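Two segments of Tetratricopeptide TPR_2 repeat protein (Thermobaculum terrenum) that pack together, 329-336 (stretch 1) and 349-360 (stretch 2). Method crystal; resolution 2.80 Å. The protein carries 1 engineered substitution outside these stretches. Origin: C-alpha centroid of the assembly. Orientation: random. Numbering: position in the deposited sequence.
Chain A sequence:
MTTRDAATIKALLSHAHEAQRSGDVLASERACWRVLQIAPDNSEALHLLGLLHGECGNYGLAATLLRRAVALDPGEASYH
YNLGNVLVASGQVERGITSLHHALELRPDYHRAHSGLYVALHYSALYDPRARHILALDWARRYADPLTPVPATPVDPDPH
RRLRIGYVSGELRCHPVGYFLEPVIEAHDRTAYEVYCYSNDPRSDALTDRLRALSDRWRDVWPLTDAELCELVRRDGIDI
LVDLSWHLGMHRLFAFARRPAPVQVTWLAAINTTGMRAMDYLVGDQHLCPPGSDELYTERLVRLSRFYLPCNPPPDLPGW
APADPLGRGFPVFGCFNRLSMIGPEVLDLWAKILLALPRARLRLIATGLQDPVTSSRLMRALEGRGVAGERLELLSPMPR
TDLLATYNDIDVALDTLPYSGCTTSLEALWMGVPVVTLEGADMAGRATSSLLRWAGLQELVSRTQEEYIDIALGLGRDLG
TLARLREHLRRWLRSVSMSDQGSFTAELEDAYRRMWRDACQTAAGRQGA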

ATOM      1  N   GLY A 329     -17.562   4.873 -26.823  1.00 73.57           N
ATOM      2  CA  GLY A 329     -16.726   4.267 -27.861  1.00 76.33           C
ATOM      3  C   GLY A 329     -15.952   3.051 -27.370  1.00 76.31           C
ATOM      4  O   GLY A 329     -15.526   3.006 -26.217  1.00 83.11           O
ATOM      5  N   PHE A 330     -15.794   2.060 -28.246  1.00 72.30           N
ATOM      6  CA  PHE A 330     -15.010   0.852 -27.974  1.00 68.57           C
ATOM      7  C   PHE A 330     -13.583   1.108 -28.465  1.00 62.86           C
ATOM      8  O   PHE A 330     -13.420   1.739 -29.513  1.00 66.34           O
ATOM      9  N   PRO A 331     -12.539   0.666 -27.752  1.00 51.98           N
ATOM     10  CA  PRO A 331     -12.597   0.035 -26.424  1.00 51.27           C
ATOM     11  C   PRO A 331     -12.488   1.053 -25.300  1.00 51.50           C
ATOM     12  O   PRO A 331     -11.870   2.101 -25.483  1.00 54.13           O
ATOM     13  N   VAL A 332     -13.079   0.743 -24.152  1.00 51.54           N
ATOM     14  CA  VAL A 332     -12.871   1.524 -22.931  1.00 51.19           C
ATOM     15  C   VAL A 332     -11.720   0.890 -22.164  1.00 47.57           C
ATOM     16  O   VAL A 332     -11.860  -0.219 -21.650  1.00 48.46           O
ATOM     17  N   PHE A 333     -10.588   1.589 -22.111  1.00 47.09           N
ATOM     18  CA  PHE A 333      -9.471   1.231 -21.225  1.00 45.27           C
ATOM     19  C   PHE A 333      -9.718   1.752 -19.806  1.00 45.77           C
ATOM     20  O   PHE A 333     -10.378   2.773 -19.623  1.00 46.23           O
ATOM     21  N   GLY A 334      -9.179   1.048 -18.812  1.00 46.88           N
ATOM     22  CA  GLY A 334      -9.398   1.381 -17.397  1.00 47.59           C
ATOM     23  C   GLY A 334      -8.149   1.245 -16.533  1.00 47.82           C
ATOM     24  O   GLY A 334      -7.311   0.365 -16.772  1.00 44.71           O
ATOM     25  N   CYS A 335      -8.015   2.137 -15.545  1.00 48.41           N
ATOM     26  CA  CYS A 335      -6.938   2.056 -14.541  1.00 47.13           C
ATOM     27  C   CYS A 335      -7.397   2.668 -13.231  1.00 46.28           C
ATOM     28  O   CYS A 335      -7.447   3.887 -13.100  1.00 45.87           O
ATOM     29  N   PHE A 336      -7.725   1.817 -12.258  1.00 47.29           N
ATOM     30  CA  PHE A 336      -8.309   2.272 -10.998  1.00 49.70           C
ATOM     31  C   PHE A 336      -7.278   2.367  -9.860  1.00 50.83           C
ATOM     32  O   PHE A 336      -7.583   2.102  -8.689  1.00 53.81           O
ATOM     33  N   LEU A 349       2.890   6.484 -22.407  1.00 52.26           N
ATOM     34  CA  LEU A 349       2.428   5.239 -23.037  1.00 47.65           C
ATOM     35  C   LEU A 349       0.929   5.229 -23.299  1.00 45.81           C
ATOM     36  O   LEU A 349       0.486   4.847 -24.383  1.00 42.95           O
ATOM     37  N   TRP A 350       0.153   5.632 -22.297  1.00 45.21           N
ATOM     38  CA  TRP A 350      -1.309   5.686 -22.434  1.00 46.21           C
ATOM     39  C   TRP A 350      -1.763   6.627 -23.555  1.00 47.16           C
ATOM     40  O   TRP A 350      -2.771   6.363 -24.217  1.00 43.80           O
ATOM     41  N   ALA A 351      -1.015   7.707 -23.762  1.00 49.91           N
ATOM     42  CA  ALA A 351      -1.269   8.627 -24.863  1.00 52.27           C
ATOM     43  C   ALA A 351      -1.036   7.949 -26.211  1.00 55.18           C
ATOM     44  O   ALA A 351      -1.881   8.050 -27.100  1.00 58.86           O
ATOM     45  N   LYS A 352       0.095   7.254 -26.350  1.00 54.94           N
ATOM     46  CA  LYS A 352       0.437   6.550 -27.599  1.00 55.79           C
ATOM     47  C   LYS A 352      -0.572   5.468 -27.988  1.00 53.13           C
ATOM     48  O   LYS A 352      -0.881   5.303 -29.169  1.00 54.72           O
ATOM     49  N   ILE A 353      -1.075   4.747 -26.991  1.00 49.87           N
ATOM     50  CA  ILE A 353      -2.199   3.817 -27.159  1.00 47.10           C
ATOM     51  C   ILE A 353      -3.453   4.552 -27.663  1.00 48.52           C
ATOM     52  O   ILE A 353      -4.111   4.083 -28.588  1.00 48.09           O
ATOM     53  N   LEU A 354      -3.778   5.695 -27.056  1.00 48.49           N
ATOM     54  CA  LEU A 354      -4.988   6.445 -27.415  1.00 48.12           C
ATOM     55  C   LEU A 354      -4.901   7.155 -28.777  1.00 51.89           C
ATOM     56  O   LEU A 354      -5.945   7.428 -29.388  1.00 51.61           O
ATOM     57  N   LEU A 355      -3.690   7.465 -29.249  1.00 53.62           N
ATOM     58  CA  LEU A 355      -3.517   7.999 -30.604  1.00 55.07           C
ATOM     59  C   LEU A 355      -3.773   6.896 -31.622  1.00 60.50           C
ATOM     60  O   LEU A 355      -4.495   7.106 -32.599  1.00 63.17           O
ATOM     61  N   ALA A 356      -3.183   5.727 -31.372  1.00 65.74           N
ATOM     62  CA  ALA A 356      -3.291   4.563 -32.266  1.00 66.17           C
ATOM     63  C   ALA A 356      -4.665   3.890 -32.286  1.00 63.16           C
ATOM     64  O   ALA A 356      -4.949   3.125 -33.207  1.00 65.13           O
ATOM     65  N   LEU A 357      -5.490   4.146 -31.268  1.00 60.73           N
ATOM     66  CA  LEU A 357      -6.884   3.679 -31.227  1.00 59.55           C
ATOM     67  C   LEU A 357      -7.771   4.900 -30.999  1.00 60.68           C
ATOM     68  O   LEU A 357      -8.311   5.089 -29.899  1.00 56.26           O
ATOM     69  N   PRO A 358      -7.942   5.732 -32.052  1.00 62.12           N
ATOM     70  CA  PRO A 358      -8.450   7.110 -31.906  1.00 61.07           C
ATOM     71  C   PRO A 358      -9.881   7.274 -31.357  1.00 62.87           C
ATOM     72  O   PRO A 358     -10.274   8.400 -31.031  1.00 61.88           O
ATOM     73  N   ARG A 359     -10.642   6.179 -31.273  1.00 65.64           N
ATOM     74  CA  ARG A 359     -11.978   6.191 -30.674  1.00 67.67           C
ATOM     75  C   ARG A 359     -11.993   5.710 -29.210  1.00 65.49           C
ATOM     76  O   ARG A 359     -12.986   5.917 -28.497  1.00 62.41           O
ATOM     77  N   ALA A 360     -10.899   5.084 -28.761  1.00 62.95           N
ATOM     78  CA  ALA A 360     -10.824   4.516 -27.404  1.00 59.96           C
ATOM     79  C   ALA A 360     -10.869   5.592 -26.319  1.00 56.41           C
ATOM     80  O   ALA A 360     -10.369   6.699 -26.511  1.00 52.59           O
TER

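A strand laid against a helix usually shows the helix every second side chain, and the contact between residues 329-336 and 349-360 is a compact example. In stretch 1, Phe333 and Cys335 direct their CA-to-CB bonds toward stretch 2, whereas Val332, a t rotamer, points away and makes no contact.

Phe333 is the centre of the packing. Its m rotamer (chi1 -73°, chi2 -73°) brings one corner of the ring, CE2, among three aliphatic groups: Phe333 CE2 lies 3.6 Å from Ile353 CG2, 3.8 Å from Leu357 CD1 and 4.1 Å from Ala360 CB. The leucine and alanine carbons meet the ring edge, near its plane. Ile353, in the helix, and Leu357, four residues on and just past its end, both point toward the other stretch; each adopts the common mt conformation. Leu357 CD1 also comes within 4.4 Å of Pro331 CG.

Further along, Cys335 is t at chi1, and its SG approaches Trp350 CH2 at 3.4 Å. The CA-to-CB bond of Trp350 points sideways, but with chi1 at -67° (m) and chi2 at -7° the indole reaches back to the sulfur, which lies oblique to the ring. Trp350 NE1 is satisfied by a hydrogen bond elsewhere in the structure.

At the other end, a type I turn from Leu357 to Ala360 carries the chain away from the helix and sets Ala360 against Pro331. Pro331, preceded by a cis peptide bond, places its CD 3.8 Å from Ala360 CB, while Pro331 O makes a CA-H...O contact with Ala360 CA at 3.3 Å. The CA-to-CB bond of Phe330, whose chi1 is t, points away; its carbonyl Phe330 O lies 4.2 Å from Arg359 CB. No hydrogen bond crosses between the stretches; the contact rests on apolar side-chain packing, with close backbone approaches near Ala360.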

ATOM      1  CB  PHE A 330     -15.625  -0.346 -28.737  1.00 76.07           C
ATOM      2  CG  PHE A 330     -14.980  -1.686 -28.430  1.00 78.69           C
ATOM      3  CD1 PHE A 330     -15.433  -2.471 -27.362  1.00 78.38           C
ATOM      4  CD2 PHE A 330     -13.932  -2.175 -29.220  1.00 76.39           C
ATOM      5  CE1 PHE A 330     -14.840  -3.698 -27.080  1.00 78.75           C
ATOM      6  CE2 PHE A 330     -13.338  -3.402 -28.939  1.00 74.43           C
ATOM      7  CZ  PHE A 330     -13.789  -4.162 -27.869  1.00 77.29           C
ATOM      8  CB  PRO A 331     -11.349  -0.853 -26.416  1.00 49.07           C
ATOM      9  CG  PRO A 331     -10.395  -0.151 -27.324  1.00 47.51           C
ATOM     10  CD  PRO A 331     -11.240   0.444 -28.412  1.00 46.66           C
ATOM     11  CB  VAL A 332     -14.131   1.555 -22.031  1.00 54.17           C
ATOM     12  CG1 VAL A 332     -13.878   2.354 -20.753  1.00 53.38           C
ATOM     13  CG2 VAL A 332     -15.317   2.145 -22.787  1.00 55.33           C
ATOM     14  CB  PHE A 333      -8.156   1.790 -21.755  1.00 43.19           C
ATOM     15  CG  PHE A 333      -7.638   1.064 -22.954  1.00 42.50           C
ATOM     16  CD1 PHE A 333      -7.092  -0.207 -22.820  1.00 42.26           C
ATOM     17  CD2 PHE A 333      -7.680   1.648 -24.212  1.00 41.63           C
ATOM     18  CE1 PHE A 333      -6.598  -0.888 -23.919  1.00 41.78           C
ATOM     19  CE2 PHE A 333      -7.185   0.979 -25.315  1.00 42.37           C
ATOM     20  CZ  PHE A 333      -6.642  -0.291 -25.170  1.00 43.38           C
ATOM     21  CB  CYS A 335      -5.665   2.755 -15.016  1.00 44.87           C
ATOM     22  SG  CYS A 335      -4.373   2.737 -13.759  1.00 46.43           S
ATOM     23  CB  PHE A 336      -9.504   1.381 -10.612  1.00 49.65           C
ATOM     24  CG  PHE A 336     -10.575   1.271 -11.671  1.00 51.01           C
ATOM     25  CD1 PHE A 336     -10.712   2.210 -12.710  1.00 53.02           C
ATOM     26  CD2 PHE A 336     -11.486   0.226 -11.606  1.00 53.26           C
ATOM     27  CE1 PHE A 336     -11.706   2.073 -13.667  1.00 53.52           C
ATOM     28  CE2 PHE A 336     -12.486   0.092 -12.556  1.00 54.41           C
ATOM     29  CZ  PHE A 336     -12.600   1.018 -13.584  1.00 55.08           C
ATOM     30  CB  LEU A 349       2.785   4.023 -22.171  1.00 47.10           C
ATOM     31  CG  LEU A 349       4.254   3.753 -21.836  1.00 48.09           C
ATOM     32  CD1 LEU A 349       4.415   2.323 -21.319  1.00 47.97           C
ATOM     33  CD2 LEU A 349       5.194   4.005 -23.016  1.00 47.66           C
ATOM     34  CB  TRP A 350      -1.985   6.083 -21.113  1.00 44.85           C
ATOM     35  CG  TRP A 350      -1.864   5.061 -20.010  1.00 44.16           C
ATOM     36  CD1 TRP A 350      -1.353   3.791 -20.096  1.00 43.55           C
ATOM     37  CD2 TRP A 350      -2.295   5.224 -18.661  1.00 44.79           C
ATOM     38  NE1 TRP A 350      -1.422   3.167 -18.877  1.00 43.28           N
ATOM     39  CE2 TRP A 350      -2.002   4.021 -17.976  1.00 44.06           C
ATOM     40  CE3 TRP A 350      -2.883   6.282 -17.952  1.00 45.99           C
ATOM     41  CZ2 TRP A 350      -2.285   3.843 -16.613  1.00 43.96           C
ATOM     42  CZ3 TRP A 350      -3.169   6.104 -16.597  1.00 45.71           C
ATOM     43  CH2 TRP A 350      -2.866   4.893 -15.944  1.00 45.14           C
ATOM     44  CB  ALA A 351      -0.398   9.869 -24.738  1.00 52.22           C
ATOM     45  CB  LYS A 352       1.846   5.953 -27.525  1.00 59.52           C
ATOM     46  CG  LYS A 352       2.937   7.007 -27.610  1.00 64.16           C
ATOM     47  CD  LYS A 352       4.323   6.404 -27.505  1.00 71.86           C
ATOM     48  CE  LYS A 352       5.380   7.496 -27.464  1.00 77.89           C
ATOM     49  NZ  LYS A 352       6.736   6.921 -27.257  1.00 83.29           N
ATOM     50  CB  ILE A 353      -2.517   3.074 -25.830  1.00 47.11           C
ATOM     51  CG1 ILE A 353      -1.403   2.067 -25.496  1.00 46.56           C
ATOM     52  CG2 ILE A 353      -3.863   2.359 -25.887  1.00 48.27           C
ATOM     53  CD1 ILE A 353      -1.376   1.603 -24.052  1.00 44.58           C
ATOM     54  CB  LEU A 354      -5.375   7.432 -26.303  1.00 46.65           C
ATOM     55  CG  LEU A 354      -5.880   6.830 -24.979  1.00 48.37           C
ATOM     56  CD1 LEU A 354      -5.972   7.882 -23.876  1.00 47.12           C
ATOM     57  CD2 LEU A 354      -7.226   6.146 -25.141  1.00 50.74           C
ATOM     58  CB  LEU A 355      -2.117   8.576 -30.819  1.00 52.14           C
ATOM     59  CG  LEU A 355      -1.742   9.855 -30.077  1.00 53.57           C
ATOM     60  CD1 LEU A 355      -0.328  10.278 -30.479  1.00 53.66           C
ATOM     61  CD2 LEU A 355      -2.728  10.982 -30.334  1.00 53.15           C
ATOM     62  CB  ALA A 356      -2.215   3.539 -31.919  1.00 68.02           C
ATOM     63  CB  LEU A 357      -7.082   2.638 -30.121  1.00 59.74           C
ATOM     64  CG  LEU A 357      -6.292   1.334 -30.283  1.00 61.06           C
ATOM     65  CD1 LEU A 357      -6.343   0.520 -29.000  1.00 61.84           C
ATOM     66  CD2 LEU A 357      -6.796   0.514 -31.460  1.00 61.74           C
ATOM     67  CB  PRO A 358      -8.340   7.675 -33.326  1.00 59.42           C
ATOM     68  CG  PRO A 358      -8.428   6.478 -34.209  1.00 60.91           C
ATOM     69  CD  PRO A 358      -7.733   5.378 -33.470  1.00 59.88           C
ATOM     70  CB  ARG A 359     -12.936   5.344 -31.528  1.00 74.32           C
ATOM     71  CG  ARG A 359     -13.006   5.768 -32.995  1.00 79.12           C
ATOM     72  CD  ARG A 359     -14.242   5.233 -33.711  1.00 84.79           C
ATOM     73  NE  ARG A 359     -15.497   5.793 -33.172  1.00 91.86           N
ATOM     74  CZ  ARG A 359     -16.465   5.123 -32.526  1.00 94.82           C
ATOM     75  NH1 ARG A 359     -16.393   3.808 -32.297  1.00 96.18           N
ATOM     76  NH2 ARG A 359     -17.543   5.786 -32.100  1.00 94.68           N
ATOM     77  CB  ALA A 360      -9.560   3.682 -27.241  1.00 59.59           C
TER